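Local atomic coordinates of cell envelope-related transcriptional attenuator domain-containing protein (PDB entry 4OBM), a protein that is of unknown function but belongs to the LytR-CpsA-Psr family and, as in its relatives, may act in cell-envelope assembly or regulation. Residues A[191-196]-A[202-207]; A[107-112]-A[171-176]; A[52-57]-A[254-259]. One frame throughout, in Å; residues are numbered along the deposited sequence.

Contact 1 of 3, residues A[191-196]-A[202-207]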
ATOM      1  N   GLU A 191      -3.390  18.491   3.886  1.00 29.57           N
ATOM      2  CA  GLU A 191      -4.818  18.179   4.025  1.00 29.13           C
ATOM      3  C   GLU A 191      -5.003  16.660   4.095  1.00 30.29           C
ATOM      4  O   GLU A 191      -5.872  16.184   4.811  1.00 29.28           O
ATOM      5  CB  GLU A 191      -5.660  18.735   2.858  1.00 30.98           C
ATOM      6  CG  GLU A 191      -5.566  20.235   2.603  1.00 49.68           C
ATOM      7  CD  GLU A 191      -5.870  20.696   1.182  1.00 68.44           C
ATOM      8  OE1 GLU A 191      -6.268  19.856   0.338  1.00 52.07           O
ATOM      9  OE2 GLU A 191      -5.684  21.904   0.907  1.00 57.57           O
ATOM     10  N   TYR A 192      -4.203  15.903   3.338  1.00 26.37           N
ATOM     11  CA  TYR A 192      -4.349  14.446   3.315  1.00 26.11           C
ATOM     12  C   TYR A 192      -3.924  13.857   4.663  1.00 29.26           C
ATOM     13  O   TYR A 192      -4.703  13.137   5.277  1.00 27.53           O
ATOM     14  CB  TYR A 192      -3.582  13.804   2.135  1.00 26.49           C
ATOM     15  CG  TYR A 192      -3.924  14.349   0.755  1.00 26.37           C
ATOM     16  CD1 TYR A 192      -5.157  14.947   0.499  1.00 28.10           C
ATOM     17  CD2 TYR A 192      -3.031  14.235  -0.298  1.00 27.22           C
ATOM     18  CE1 TYR A 192      -5.451  15.495  -0.746  1.00 26.32           C
ATOM     19  CE2 TYR A 192      -3.329  14.747  -1.560  1.00 28.77           C
ATOM     20  CZ  TYR A 192      -4.554  15.351  -1.786  1.00 34.30           C
ATOM     21  OH  TYR A 192      -4.867  15.819  -3.046  1.00 36.14           O
ATOM     22  N   ILE A 193      -2.744  14.249   5.158  1.00 26.86           N
ATOM     23  CA  ILE A 193      -2.223  13.791   6.435  1.00 26.64           C
ATOM     24  C   ILE A 193      -3.078  14.269   7.617  1.00 29.01           C
ATOM     25  O   ILE A 193      -3.189  13.531   8.603  1.00 27.85           O
ATOM     26  CB  ILE A 193      -0.724  14.140   6.629  1.00 30.21           C
ATOM     27  CG1 ILE A 193      -0.066  13.145   7.609  1.00 30.74           C
ATOM     28  CG2 ILE A 193      -0.493  15.589   7.038  1.00 30.60           C
ATOM     29  CD1 ILE A 193       0.006  11.684   7.077  1.00 37.71           C
ATOM     30  N   ASN A 194      -3.675  15.478   7.529  1.00 25.93           N
ATOM     31  CA  ASN A 194      -4.555  15.956   8.592  1.00 25.85           C
ATOM     32  C   ASN A 194      -5.743  14.979   8.723  1.00 27.46           C
ATOM     33  O   ASN A 194      -6.125  14.644   9.848  1.00 26.05           O
ATOM     34  CB  ASN A 194      -5.013  17.394   8.344  1.00 28.56           C
ATOM     35  CG  ASN A 194      -5.946  17.950   9.397  1.00 49.78           C
ATOM     36  OD1 ASN A 194      -7.151  18.074   9.167  1.00 48.40           O
ATOM     37  ND2 ASN A 194      -5.416  18.296  10.572  1.00 38.24           N
ATOM     38  N   PHE A 195      -6.269  14.467   7.579  1.00 23.07           N
ATOM     39  CA  PHE A 195      -7.359  13.480   7.551  1.00 22.86           C
ATOM     40  C   PHE A 195      -6.888  12.099   8.108  1.00 26.13           C
ATOM     41  O   PHE A 195      -7.616  11.476   8.880  1.00 23.64           O
ATOM     42  CB  PHE A 195      -7.937  13.303   6.118  1.00 24.21           C
ATOM     43  CG  PHE A 195      -8.950  12.181   6.048  1.00 25.05           C
ATOM     44  CD1 PHE A 195     -10.232  12.347   6.559  1.00 28.23           C
ATOM     45  CD2 PHE A 195      -8.609  10.945   5.510  1.00 26.26           C
ATOM     46  CE1 PHE A 195     -11.150  11.290   6.545  1.00 27.94           C
ATOM     47  CE2 PHE A 195      -9.526   9.888   5.507  1.00 27.81           C
ATOM     48  CZ  PHE A 195     -10.801  10.083   5.987  1.00 25.77           C
ATOM     49  N   ILE A 196      -5.697  11.617   7.674  1.00 23.49           N
ATOM     50  CA  ILE A 196      -5.150  10.333   8.129  1.00 24.60           C
ATOM     51  C   ILE A 196      -5.011  10.314   9.671  1.00 30.04           C
ATOM     52  O   ILE A 196      -5.532   9.409  10.317  1.00 29.76           O
ATOM     53  CB  ILE A 196      -3.788  10.027   7.426  1.00 27.58           C
ATOM     54  CG1 ILE A 196      -3.929   9.805   5.887  1.00 27.76           C
ATOM     55  CG2 ILE A 196      -2.971   8.920   8.139  1.00 26.95           C
ATOM     56  CD1 ILE A 196      -4.929   8.676   5.384  1.00 31.56           C
ATOM     57  N   THR A 202      -4.632   4.805  13.166  1.00 24.87           N
ATOM     58  CA  THR A 202      -3.218   4.829  12.779  1.00 25.31           C
ATOM     59  C   THR A 202      -2.304   5.152  13.968  1.00 29.50           C
ATOM     60  O   THR A 202      -2.765   5.716  14.956  1.00 29.77           O
ATOM     61  CB  THR A 202      -3.006   5.836  11.596  1.00 29.60           C
ATOM     62  OG1 THR A 202      -1.644   5.815  11.183  1.00 30.07           O
ATOM     63  CG2 THR A 202      -3.428   7.277  11.928  1.00 28.29           C
ATOM     64  N   ASN A 203      -0.999   4.812  13.852  1.00 25.31           N
ATOM     65  CA  ASN A 203      -0.019   5.162  14.877  1.00 25.72           C
ATOM     66  C   ASN A 203       0.971   6.168  14.278  1.00 30.74           C
ATOM     67  O   ASN A 203       2.042   6.411  14.846  1.00 31.21           O
ATOM     68  CB  ASN A 203       0.685   3.921  15.440  1.00 25.43           C
ATOM     69  CG  ASN A 203       1.498   3.164  14.428  1.00 39.73           C
ATOM     70  OD1 ASN A 203       1.250   3.231  13.222  1.00 33.92           O
ATOM     71  ND2 ASN A 203       2.472   2.414  14.899  1.00 33.00           N
ATOM     72  N   ILE A 204       0.604   6.741  13.106  1.00 27.40           N
ATOM     73  CA  ILE A 204       1.385   7.777  12.422  1.00 26.61           C
ATOM     74  C   ILE A 204       1.142   9.080  13.182  1.00 30.17           C
ATOM     75  O   ILE A 204      -0.001   9.521  13.328  1.00 29.32           O
ATOM     76  CB  ILE A 204       1.052   7.887  10.892  1.00 28.79           C
ATOM     77  CG1 ILE A 204       1.578   6.667  10.112  1.00 28.55           C
ATOM     78  CG2 ILE A 204       1.570   9.208  10.269  1.00 30.55           C
ATOM     79  CD1 ILE A 204       1.314   6.687   8.625  1.00 30.22           C
ATOM     80  N   GLU A 205       2.210   9.685  13.672  1.00 27.61           N
ATOM     81  CA  GLU A 205       2.096  10.956  14.376  1.00 27.44           C
ATOM     82  C   GLU A 205       2.532  12.066  13.442  1.00 31.15           C
ATOM     83  O   GLU A 205       3.155  11.790  12.407  1.00 31.01           O
ATOM     84  CB  GLU A 205       2.916  10.956  15.694  1.00 29.47           C
ATOM     85  CG  GLU A 205       2.428   9.984  16.767  1.00 38.44           C
ATOM     86  CD  GLU A 205       0.944   9.997  17.111  1.00 65.79           C
ATOM     87  OE1 GLU A 205       0.345  11.095  17.213  1.00 43.80           O
ATOM     88  OE2 GLU A 205       0.381   8.891  17.288  1.00 68.29           O
ATOM     89  N   GLN A 206       2.207  13.324  13.799  1.00 27.79           N
ATOM     90  CA  GLN A 206       2.560  14.515  13.027  1.00 27.90           C
ATOM     91  C   GLN A 206       4.092  14.621  12.830  1.00 31.50           C
ATOM     92  O   GLN A 206       4.537  15.007  11.757  1.00 29.91           O
ATOM     93  CB  GLN A 206       2.004  15.769  13.727  1.00 29.94           C
ATOM     94  CG  GLN A 206       2.202  17.081  12.975  1.00 38.94           C
ATOM     95  CD  GLN A 206       1.430  17.108  11.689  1.00 42.96           C
ATOM     96  OE1 GLN A 206       0.225  16.830  11.651  1.00 35.36           O
ATOM     97  NE2 GLN A 206       2.118  17.434  10.610  1.00 23.05           N
ATOM     98  N   SER A 207       4.878  14.210  13.836  1.00 31.02           N
ATOM     99  CA  SER A 207       6.346  14.230  13.785  1.00 32.16           C
ATOM    100  C   SER A 207       6.896  13.292  12.681  1.00 35.45           C
ATOM    101  O   SER A 207       7.910  13.620  12.070  1.00 34.61           O
ATOM    102  CB  SER A 207       6.929  13.859  15.145  1.00 35.34           C
ATOM    103  OG  SER A 207       6.416  12.624  15.617  1.00 41.88           O
TER
HETATM  104  O   HOH W   1      -2.056  17.419  10.700  1.00 38.90           O
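Ile196 and Thr202 make the nearest meeting between 191-196 and 202-207, where the Thr202 methyl meets both the carbonyl oxygen and a side-chain branch of Ile196. Thr202 CG2 stands 3.4 Å from Ile196 O, and the same methyl lies 4.2 Å from Ile196 CG2, the two side chains crossing at about a right angle. The apolar pair lies a turn earlier on the helix, Ile193 CD1 at 4.3 Å from Ile204 CG2. No direct hydrogen bond joins the segments. The polar order is local, an ST turn in which Thr202 OG1 accepts from Ile204 N at 3.1 Å and 160°. With OG1 anti to its own backbone N (chi1 -177°), the hydroxyl serves this turn and also bonds Tyr97 O, while CG2 is left for the helix. The chain here leaves helix 186-199, adds strand 201-202 antiparallel to strand 94-100 at the edge of the mixed sheet, and starts helix 206-210 after Glu205, its N-cap. Substituting a glycine for Thr202 would probably leave Ile204 N without its turn acceptor and open a gap beside Ile196. At the exposed end, a water tentatively bridges Gln206 OE1 and Asn194 ND2, its Asn194 arm weak.

Contact 2 of 3, residues A[107-112]-A[171-176]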
ATOM      1  N   GLU A 107     -13.521   8.227   1.657  1.00 23.88           N
ATOM      2  CA  GLU A 107     -13.318   9.627   1.954  1.00 23.24           C
ATOM      3  C   GLU A 107     -11.930  10.075   1.492  1.00 28.80           C
ATOM      4  O   GLU A 107     -11.835  11.143   0.885  1.00 30.60           O
ATOM      5  CB  GLU A 107     -13.534   9.929   3.427  1.00 24.57           C
ATOM      6  CG  GLU A 107     -14.207  11.281   3.572  1.00 39.24           C
ATOM      7  CD  GLU A 107     -14.160  11.949   4.927  1.00 62.17           C
ATOM      8  OE1 GLU A 107     -14.381  11.258   5.950  1.00 54.24           O
ATOM      9  OE2 GLU A 107     -13.948  13.184   4.958  1.00 52.26           O
ATOM     10  N   LEU A 108     -10.882   9.245   1.689  1.00 24.61           N
ATOM     11  CA  LEU A 108      -9.532   9.568   1.197  1.00 23.91           C
ATOM     12  C   LEU A 108      -9.571   9.763  -0.318  1.00 28.52           C
ATOM     13  O   LEU A 108      -9.149  10.811  -0.778  1.00 30.47           O
ATOM     14  CB  LEU A 108      -8.485   8.504   1.588  1.00 23.03           C
ATOM     15  CG  LEU A 108      -7.061   8.643   0.982  1.00 27.00           C
ATOM     16  CD1 LEU A 108      -6.251   9.711   1.678  1.00 27.03           C
ATOM     17  CD2 LEU A 108      -6.308   7.367   1.107  1.00 30.86           C
ATOM     18  N   PHE A 109     -10.129   8.796  -1.078  1.00 24.28           N
ATOM     19  CA  PHE A 109     -10.243   8.854  -2.542  1.00 23.57           C
ATOM     20  C   PHE A 109     -11.044  10.078  -3.015  1.00 28.69           C
ATOM     21  O   PHE A 109     -10.708  10.668  -4.033  1.00 28.38           O
ATOM     22  CB  PHE A 109     -10.942   7.585  -3.090  1.00 24.33           C
ATOM     23  CG  PHE A 109     -10.290   6.225  -2.955  1.00 24.12           C
ATOM     24  CD1 PHE A 109      -8.923   6.066  -3.153  1.00 25.99           C
ATOM     25  CD2 PHE A 109     -11.062   5.086  -2.751  1.00 24.35           C
ATOM     26  CE1 PHE A 109      -8.330   4.806  -3.063  1.00 26.74           C
ATOM     27  CE2 PHE A 109     -10.474   3.822  -2.691  1.00 26.26           C
ATOM     28  CZ  PHE A 109      -9.113   3.689  -2.844  1.00 24.77           C
ATOM     29  N   ASP A 110     -12.144  10.399  -2.309  1.00 26.27           N
ATOM     30  CA  ASP A 110     -13.059  11.506  -2.624  1.00 26.59           C
ATOM     31  C   ASP A 110     -12.367  12.868  -2.446  1.00 30.50           C
ATOM     32  O   ASP A 110     -12.627  13.817  -3.175  1.00 31.09           O
ATOM     33  CB  ASP A 110     -14.296  11.420  -1.706  1.00 28.30           C
ATOM     34  CG  ASP A 110     -15.380  12.407  -2.074  1.00 38.13           C
ATOM     35  OD1 ASP A 110     -16.111  12.144  -3.049  1.00 39.91           O
ATOM     36  OD2 ASP A 110     -15.473  13.454  -1.411  1.00 41.58           O
HETATM   37  N   MSE A 111     -11.492  12.931  -1.463  1.00 25.67           N
HETATM   38  CA  MSE A 111     -10.714  14.085  -1.087  1.00 24.93           C
HETATM   39  C   MSE A 111      -9.548  14.303  -2.058  1.00 29.71           C
HETATM   40  O   MSE A 111      -9.335  15.435  -2.500  1.00 33.02           O
HETATM   41  CB  MSE A 111     -10.196  13.833   0.336  1.00 25.61           C
HETATM   42  CG  MSE A 111      -9.565  15.016   0.996  1.00 31.04           C
HETATM   43 SE   MSE A 111      -8.680  14.396   2.585  0.75 35.39          SE
HETATM   44  CE  MSE A 111      -8.701  16.011   3.519  1.00 34.04           C
ATOM     45  N   VAL A 112      -8.811  13.236  -2.394  1.00 22.56           N
ATOM     46  CA  VAL A 112      -7.597  13.323  -3.226  1.00 21.71           C
ATOM     47  C   VAL A 112      -7.934  13.553  -4.729  1.00 26.86           C
ATOM     48  O   VAL A 112      -7.343  14.442  -5.359  1.00 26.93           O
ATOM     49  CB  VAL A 112      -6.652  12.111  -3.006  1.00 23.83           C
ATOM     50  CG1 VAL A 112      -5.398  12.208  -3.879  1.00 23.09           C
ATOM     51  CG2 VAL A 112      -6.259  11.993  -1.539  1.00 23.13           C
ATOM     52  N   THR A 171      -2.142  -2.395  -8.795  1.00 26.83           N
ATOM     53  CA  THR A 171      -2.262  -1.648 -10.036  1.00 26.55           C
ATOM     54  C   THR A 171      -3.154  -0.419  -9.864  1.00 29.22           C
ATOM     55  O   THR A 171      -2.753   0.668 -10.254  1.00 29.39           O
ATOM     56  CB  THR A 171      -2.824  -2.610 -11.113  1.00 36.26           C
ATOM     57  OG1 THR A 171      -1.909  -3.690 -11.284  1.00 38.10           O
ATOM     58  CG2 THR A 171      -3.062  -1.933 -12.448  1.00 38.29           C
ATOM     59  N   VAL A 172      -4.377  -0.602  -9.342  1.00 24.57           N
ATOM     60  CA  VAL A 172      -5.347   0.479  -9.135  1.00 24.83           C
ATOM     61  C   VAL A 172      -4.774   1.528  -8.135  1.00 28.18           C
ATOM     62  O   VAL A 172      -4.880   2.729  -8.392  1.00 27.66           O
ATOM     63  CB  VAL A 172      -6.711  -0.116  -8.683  1.00 28.30           C
ATOM     64  CG1 VAL A 172      -7.653   0.947  -8.146  1.00 27.33           C
ATOM     65  CG2 VAL A 172      -7.368  -0.881  -9.822  1.00 28.69           C
ATOM     66  N   ILE A 173      -4.136   1.077  -7.038  1.00 24.05           N
ATOM     67  CA  ILE A 173      -3.541   1.988  -6.051  1.00 23.43           C
ATOM     68  C   ILE A 173      -2.321   2.706  -6.665  1.00 27.87           C
ATOM     69  O   ILE A 173      -2.139   3.902  -6.395  1.00 28.42           O
ATOM     70  CB  ILE A 173      -3.240   1.275  -4.679  1.00 25.65           C
ATOM     71  CG1 ILE A 173      -4.552   0.827  -3.979  1.00 24.37           C
ATOM     72  CG2 ILE A 173      -2.361   2.118  -3.722  1.00 27.25           C
ATOM     73  CD1 ILE A 173      -5.692   1.909  -3.811  1.00 24.63           C
ATOM     74  N   SER A 174      -1.532   2.011  -7.524  1.00 24.53           N
ATOM     75  CA  SER A 174      -0.391   2.608  -8.235  1.00 23.88           C
ATOM     76  C   SER A 174      -0.863   3.754  -9.124  1.00 29.02           C
ATOM     77  O   SER A 174      -0.269   4.835  -9.133  1.00 28.17           O
ATOM     78  CB  SER A 174       0.322   1.562  -9.085  1.00 25.62           C
ATOM     79  OG  SER A 174       1.205   0.782  -8.302  1.00 31.39           O
ATOM     80  N   SER A 175      -1.964   3.506  -9.851  1.00 27.29           N
ATOM     81  CA  SER A 175      -2.598   4.465 -10.751  1.00 27.06           C
ATOM     82  C   SER A 175      -3.123   5.673  -9.968  1.00 29.71           C
ATOM     83  O   SER A 175      -2.923   6.800 -10.403  1.00 29.97           O
ATOM     84  CB  SER A 175      -3.722   3.791 -11.528  1.00 29.42           C
ATOM     85  OG  SER A 175      -3.226   2.803 -12.413  1.00 33.23           O
ATOM     86  N   PHE A 176      -3.747   5.437  -8.808  1.00 26.03           N
ATOM     87  CA  PHE A 176      -4.271   6.471  -7.893  1.00 26.15           C
ATOM     88  C   PHE A 176      -3.153   7.407  -7.383  1.00 30.42           C
ATOM     89  O   PHE A 176      -3.355   8.620  -7.330  1.00 29.49           O
ATOM     90  CB  PHE A 176      -5.009   5.807  -6.699  1.00 27.20           C
ATOM     91  CG  PHE A 176      -5.429   6.756  -5.599  1.00 27.82           C
ATOM     92  CD1 PHE A 176      -6.445   7.687  -5.808  1.00 29.99           C
ATOM     93  CD2 PHE A 176      -4.804   6.726  -4.356  1.00 27.40           C
ATOM     94  CE1 PHE A 176      -6.813   8.584  -4.796  1.00 30.35           C
ATOM     95  CE2 PHE A 176      -5.167   7.629  -3.354  1.00 30.07           C
ATOM     96  CZ  PHE A 176      -6.176   8.544  -3.576  1.00 28.21           C
TER
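Phe109 and Phe176 form a T-shaped pair that shows how two helices can touch through their side chains while the axes of the two segments stay 13.0 Å apart. The edge of Phe109 is turned toward the face of Phe176, with ring centroids 5.0 Å apart and planes at 80°. The touching atom is Phe109 CD1, 3.6 Å above the Phe176 plane and displaced toward the rim. Phe176 reaches across because its CG is anti to the backbone N (chi1 172°), extending the ring from 171-176 toward the opposing helix. Val112 tightens the packing further along 107-112: its CB comes to 3.6 Å from Phe176 CZ, the two side chains crossing at about a right angle. Phe176 thus meets an aromatic edge and a branched aliphatic carbon from the same helix.

The looser part lies around Ile173, whose CD1 approaches the Phe109 edge 4.0 Å from CZ; a bound pentaethylene glycol also lies near this isoleucine. In contrast with the two buried phenylalanines, Asp110 points away from the other helix and is exposed. Met148 of helix 145-152 packs against both rings. With segment axes inclined by 34°, this is an edge-to-face phenylalanine pair within the apolar packing between helices 102-112 and 164-181, the latter lying against Leu55 of the mixed sheet in this LytR-CpsA-Psr family fold.

Contact 3 of 3, residues A[52-57]-A[254-259]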
ATOM      1  N   THR A  52      10.711   6.358  -5.759  1.00 32.42           N
ATOM      2  CA  THR A  52       9.602   5.446  -6.012  1.00 31.65           C
ATOM      3  C   THR A  52       8.959   4.981  -4.703  1.00 33.68           C
ATOM      4  O   THR A  52       9.570   5.023  -3.631  1.00 33.18           O
ATOM      5  CB  THR A  52      10.040   4.249  -6.914  1.00 40.80           C
ATOM      6  OG1 THR A  52       8.878   3.682  -7.530  1.00 36.43           O
ATOM      7  CG2 THR A  52      10.815   3.162  -6.161  1.00 39.34           C
ATOM      8  N   PHE A  53       7.706   4.550  -4.830  1.00 28.16           N
ATOM      9  CA  PHE A  53       6.886   3.964  -3.786  1.00 26.40           C
ATOM     10  C   PHE A  53       6.599   2.528  -4.230  1.00 29.94           C
ATOM     11  O   PHE A  53       6.070   2.341  -5.319  1.00 30.47           O
ATOM     12  CB  PHE A  53       5.604   4.795  -3.584  1.00 26.46           C
ATOM     13  CG  PHE A  53       5.851   6.175  -3.024  1.00 27.16           C
ATOM     14  CD1 PHE A  53       5.881   6.391  -1.644  1.00 29.45           C
ATOM     15  CD2 PHE A  53       6.032   7.268  -3.869  1.00 28.09           C
ATOM     16  CE1 PHE A  53       6.083   7.678  -1.123  1.00 30.13           C
ATOM     17  CE2 PHE A  53       6.255   8.552  -3.344  1.00 30.69           C
ATOM     18  CZ  PHE A  53       6.268   8.750  -1.974  1.00 28.19           C
ATOM     19  N   VAL A  54       7.039   1.522  -3.452  1.00 25.86           N
ATOM     20  CA  VAL A  54       6.866   0.097  -3.792  1.00 25.04           C
ATOM     21  C   VAL A  54       5.693  -0.461  -2.990  1.00 29.45           C
ATOM     22  O   VAL A  54       5.698  -0.404  -1.755  1.00 29.59           O
ATOM     23  CB  VAL A  54       8.161  -0.732  -3.568  1.00 28.97           C
ATOM     24  CG1 VAL A  54       7.979  -2.189  -4.005  1.00 28.48           C
ATOM     25  CG2 VAL A  54       9.349  -0.102  -4.292  1.00 29.60           C
ATOM     26  N   LEU A  55       4.700  -1.004  -3.681  1.00 25.28           N
ATOM     27  CA  LEU A  55       3.552  -1.601  -2.997  1.00 24.71           C
ATOM     28  C   LEU A  55       3.688  -3.105  -2.982  1.00 25.62           C
ATOM     29  O   LEU A  55       4.120  -3.675  -3.970  1.00 27.61           O
ATOM     30  CB  LEU A  55       2.211  -1.210  -3.648  1.00 24.92           C
ATOM     31  CG  LEU A  55       1.918   0.284  -3.845  1.00 29.51           C
ATOM     32  CD1 LEU A  55       0.970   0.492  -5.012  1.00 28.64           C
ATOM     33  CD2 LEU A  55       1.329   0.893  -2.583  1.00 31.56           C
HETATM   34  N   MSE A  56       3.333  -3.745  -1.863  1.00 18.71           N
HETATM   35  CA  MSE A  56       3.348  -5.205  -1.717  1.00 16.17           C
HETATM   36  C   MSE A  56       2.068  -5.664  -1.085  1.00 21.90           C
HETATM   37  O   MSE A  56       1.945  -5.545   0.131  1.00 22.00           O
HETATM   38  CB  MSE A  56       4.546  -5.720  -0.896  1.00 16.48           C
HETATM   39  CG  MSE A  56       5.745  -5.882  -1.747  1.00 22.97           C
HETATM   40 SE   MSE A  56       7.239  -6.576  -0.806  0.75 27.39          SE
HETATM   41  CE  MSE A  56       6.711  -8.303  -0.484  1.00 25.01           C
ATOM     42  N   PRO A  57       1.127  -6.220  -1.868  1.00 20.81           N
ATOM     43  CA  PRO A  57      -0.118  -6.696  -1.268  1.00 21.24           C
ATOM     44  C   PRO A  57       0.022  -8.156  -0.808  1.00 27.03           C
ATOM     45  O   PRO A  57       0.897  -8.886  -1.264  1.00 28.58           O
ATOM     46  CB  PRO A  57      -1.129  -6.537  -2.412  1.00 22.55           C
ATOM     47  CG  PRO A  57      -0.312  -6.779  -3.644  1.00 26.99           C
ATOM     48  CD  PRO A  57       1.137  -6.463  -3.332  1.00 22.95           C
ATOM     49  N   LYS A 254      14.930  -8.079  -3.487  1.00 45.69           N
ATOM     50  CA  LYS A 254      15.542  -7.473  -4.683  1.00 46.81           C
ATOM     51  C   LYS A 254      14.732  -6.236  -5.134  1.00 50.30           C
ATOM     52  O   LYS A 254      15.324  -5.187  -5.386  1.00 51.66           O
ATOM     53  CB  LYS A 254      15.664  -8.508  -5.820  1.00 50.82           C
ATOM     54  CG  LYS A 254      16.708  -8.153  -6.881  1.00 72.71           C
ATOM     55  CD  LYS A 254      16.929  -9.295  -7.882  1.00 84.89           C
ATOM     56  CE  LYS A 254      16.186  -9.113  -9.189  1.00 95.24           C
ATOM     57  NZ  LYS A 254      14.723  -9.352  -9.052  1.00101.47           N
ATOM     58  N   ALA A 255      13.386  -6.350  -5.167  1.00 44.57           N
ATOM     59  CA  ALA A 255      12.451  -5.269  -5.497  1.00 42.96           C
ATOM     60  C   ALA A 255      12.597  -4.055  -4.550  1.00 46.30           C
ATOM     61  O   ALA A 255      12.338  -2.928  -4.978  1.00 45.77           O
ATOM     62  CB  ALA A 255      11.022  -5.785  -5.444  1.00 42.52           C
ATOM     63  N   LEU A 256      13.001  -4.285  -3.278  1.00 42.24           N
ATOM     64  CA  LEU A 256      13.182  -3.224  -2.271  1.00 41.70           C
ATOM     65  C   LEU A 256      14.674  -2.860  -2.059  1.00 47.42           C
ATOM     66  O   LEU A 256      14.975  -1.800  -1.510  1.00 46.36           O
ATOM     67  CB  LEU A 256      12.555  -3.626  -0.914  1.00 40.82           C
ATOM     68  CG  LEU A 256      11.118  -4.150  -0.919  1.00 43.72           C
ATOM     69  CD1 LEU A 256      10.890  -5.115   0.236  1.00 42.99           C
ATOM     70  CD2 LEU A 256      10.092  -3.010  -0.916  1.00 44.38           C
ATOM     71  N   GLY A 257      15.575  -3.733  -2.496  1.00 46.49           N
ATOM     72  CA  GLY A 257      17.015  -3.541  -2.342  1.00 48.56           C
ATOM     73  C   GLY A 257      17.470  -3.725  -0.908  1.00 54.42           C
ATOM     74  O   GLY A 257      18.356  -3.004  -0.446  1.00 54.80           O
ATOM     75  N   THR A 258      16.840  -4.684  -0.190  1.00 51.59           N
ATOM     76  CA  THR A 258      17.099  -5.003   1.222  1.00 51.94           C
ATOM     77  C   THR A 258      17.886  -6.325   1.395  1.00 58.60           C
ATOM     78  O   THR A 258      18.429  -6.563   2.478  1.00 59.70           O
ATOM     79  CB  THR A 258      15.779  -5.050   2.033  1.00 54.31           C
ATOM     80  OG1 THR A 258      14.831  -5.905   1.385  1.00 51.54           O
ATOM     81  CG2 THR A 258      15.179  -3.672   2.265  1.00 49.80           C
ATOM     82  N   GLY A 259      17.951  -7.150   0.344  1.00 55.81           N
ATOM     83  CA  GLY A 259      18.674  -8.429   0.371  1.00 61.42           C
ATOM     84  C   GLY A 259      18.852  -9.098  -1.006  1.00 83.13           C
ATOM     85  O   GLY A 259      18.671  -8.430  -2.049  1.00 82.84           O
ATOM     86  OXT GLY A 259      19.205 -10.298  -1.035  1.00109.52           O
TER
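Leu256 sends CG anti to its carbonyl carbon (chi1 -50°), and chi2 of 151° then spreads its two methyls toward different residues of 52-57, CD2 to Val54 and CD1 to Met56. In Met56, a selenomethionine, chi1 and the extended chi2 carry SE to the leucine, and the bend at chi3 (70°) turns only the terminal CE. A single branched residue can in this way bridge two positions on the same side of a strand.

Leu256 CD2 rests 3.8 Å from Val54 CG1 and 4.0 Å from Val54 CB, so the valine is met at its branch point as well as at a methyl. The second methyl, Leu256 CD1, lies 4.1 Å from Met56 SE. Both pairs approach at a slant. Val54 CG2, the other arm of the valine, faces backbone and comes within 4.2 Å of Ala255 O. These are apolar and van der Waals touches, with no hydrogen bond crossing between the segments. Val54, Met56 and Leu256 are buried, whereas Ala255 marks the exposed border.

The helix stops immediately after its contacting leucine. Gly257, with positive phi, is the C-prime residue of a Schellman motif: Thr258 N returns to Lys253 O, and Gly257 N makes a weak bond to Lys254 O at 3.2 Å. The chain therefore turns out of the helix just beyond Leu256, and Thr258 OG1 bonds Thr90 O.

Strand 52-58 lies between strands 40-47 and 228-230 in the mixed sheet. Helix 246-256 packs on the face carrying Val54 and Met56, where Leu256 also touches Thr45 and Leu92; Leu55 points away from this helix and meets Ile173 and Ser174 of helix 164-181.

Overall arrangement
From the N terminus, the first segment met is 52-57, whose partner 254-259 arrives only at the C terminus; contact 3 therefore closes a long loop that encloses the other two, tying strand 52-58 to the C-terminal helix. Within it, contact 2 closes from 107-112 to 171-176, tying helices 102-112 and 164-181, before contact 1 joins 191-196 to 202-207 across the end of helix 186-199 and strand 201-202, at the sheet edge. Contacts 1 and 2 are in series, and none cross. Contact 2 touches both others: Met111 and Val112 pack against helix 186-199, while Ile173 and Ser174 meet Leu55. Contacts 1 and 3 do not touch, their centres about 23 Å apart.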